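Local coordinates for putative calcium-regulated periplasmic protein (Bacteroides thetaiotaomicron, PDB 3DB7) that binds calcium ions through acidic side chains and, as a putative periplasmic PepSY-like protein, is probably regulated by them, at residues T70-P73 against V74-P78. Numbering follows the deposited sequence.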
loop_
_atom_site.group_PDB
_atom_site.type_symbol
_atom_site.label_atom_id
_atom_site.label_comp_id
_atom_site.label_asym_id
_atom_site.label_seq_id
_atom_site.Cartn_x
_atom_site.Cartn_y
_atom_site.Cartn_z
ATOM N N THR A 70 13.224 -2.776 -12.061
ATOM C CA THR A 70 13.974 -1.669 -12.648
ATOM C C THR A 70 13.636 -0.397 -11.860
ATOM O O THR A 70 14.068 -0.252 -10.706
ATOM C CB THR A 70 13.724 -1.552 -14.137
ATOM O OG1 THR A 70 12.340 -1.361 -14.398
ATOM C CG2 THR A 70 14.223 -2.835 -14.852
ATOM N N SER A 71 12.892 0.508 -12.470
ATOM C CA SER A 71 12.255 1.599 -11.724
ATOM C C SER A 71 11.149 2.175 -12.562
ATOM O O SER A 71 11.056 1.911 -13.749
ATOM C CB SER A 71 13.266 2.664 -11.336
ATOM O OG SER A 71 13.907 3.186 -12.492
ATOM N N VAL A 72 10.294 2.959 -11.931
ATOM C CA VAL A 72 9.142 3.506 -12.621
ATOM C C VAL A 72 9.574 4.599 -13.620
ATOM O O VAL A 72 10.268 5.547 -13.232
ATOM C CB VAL A 72 8.150 4.116 -11.629
ATOM C CG1 VAL A 72 7.055 4.858 -12.339
ATOM C CG2 VAL A 72 7.579 3.009 -10.712
ATOM N N PRO A 73 9.120 4.516 -14.875
ATOM C CA PRO A 73 9.426 5.602 -15.808
ATOM C C PRO A 73 9.015 6.957 -15.253
ATOM O O PRO A 73 7.909 7.131 -14.810
ATOM C CB PRO A 73 8.650 5.220 -17.057
ATOM C CG PRO A 73 8.572 3.654 -16.976
ATOM C CD PRO A 73 8.421 3.369 -15.495
ATOM N N VAL A 74 9.929 7.922 -15.285
ATOM C CA VAL A 74 9.719 9.192 -14.588
ATOM C C VAL A 74 8.532 9.941 -15.149
ATOM O O VAL A 74 7.835 10.646 -14.419
ATOM C CB VAL A 74 11.000 10.107 -14.630
ATOM C CG1 VAL A 74 10.734 11.505 -14.003
ATOM C CG2 VAL A 74 12.136 9.426 -13.883
ATOM N N ALA A 75 8.288 9.796 -16.450
ATOM C CA ALA A 75 7.177 10.541 -17.057
ATOM C C ALA A 75 5.836 10.257 -16.363
ATOM O O ALA A 75 4.955 11.081 -16.399
ATOM C CB ALA A 75 7.067 10.194 -18.540
ATOM N N ILE A 76 5.688 9.060 -15.787
ATOM C CA ILE A 76 4.447 8.648 -15.090
ATOM C C ILE A 76 4.269 9.357 -13.740
ATOM O O ILE A 76 3.158 9.469 -13.222
ATOM C CB ILE A 76 4.515 7.111 -14.817
ATOM C CG1 ILE A 76 4.528 6.357 -16.147
ATOM C CG2 ILE A 76 3.328 6.590 -13.971
ATOM C CD1 ILE A 76 4.899 4.863 -16.012
ATOM N N ILE A 77 5.368 9.777 -13.117
ATOM C CA ILE A 77 5.352 10.340 -11.774
ATOM C C ILE A 77 5.006 11.832 -11.770
ATOM O O ILE A 77 5.667 12.635 -12.471
ATOM C CB ILE A 77 6.750 10.159 -11.121
ATOM C CG1 ILE A 77 7.198 8.688 -11.173
ATOM C CG2 ILE A 77 6.753 10.681 -9.711
ATOM C CD1 ILE A 77 8.620 8.497 -10.811
ATOM N N PRO A 78 3.962 12.229 -11.034
ATOM C CA PRO A 78 3.631 13.659 -11.013
ATOM C C PRO A 78 4.839 14.492 -10.599
ATOM O O PRO A 78 5.603 14.095 -9.723
ATOM C CB PRO A 78 2.493 13.756 -9.986
ATOM C CG PRO A 78 1.855 12.364 -9.972
ATOM C CD PRO A 78 2.957 11.396 -10.317
#
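The pyrrolidine ring of P73 and the side chain of I76 lie side by side and point the same way, a compact example of packing within a 3-10 segment: P73 stands just before it, and I76 is its last residue. The terminal CD1 of I76 lies over one face of the ring, displaced toward its CB, CG and CD atoms, 3.9 Å from P73 CD and equally close to P73 CB. I76 reaches this place because CG1 stands beside its own backbone N (chi1 -64°) and the chain then extends to CD1 (chi2 167°), back toward the proline.

The same two residues are joined through the backbone: I76 N donates to P73 O over 3.1 Å. I76 CB lies 3.4 Å from P73 O, in contact with the oxygen that accepts the bond. A second turn bond follows at once, I77 N to V74 O at 2.9 Å.

V72 and I77 meet at an oblique crossing, with V72 CG1 4.0 Å from I77 CG1. This branch of V72 lies anti to the backbone N (chi1 172°), and its approach to I76 is looser, 4.2 Å from V72 CG1 to I76 CB.

Both V72 and I77 also touch V94 of strand 94-99, while I76 faces F20 and H24 of helix 15-24 and P73 leans on F25. The segment thus joins strand 94-99, through V72 and I77, to helix 15-24, through I76. Two consecutive i+3 to i bonds, forming overlapping turns, make 74-76 a short 3-10 segment, here within the connection that carries the PepSY-like chain from strand 62-66 to P78, the N-cap of helix 79-88.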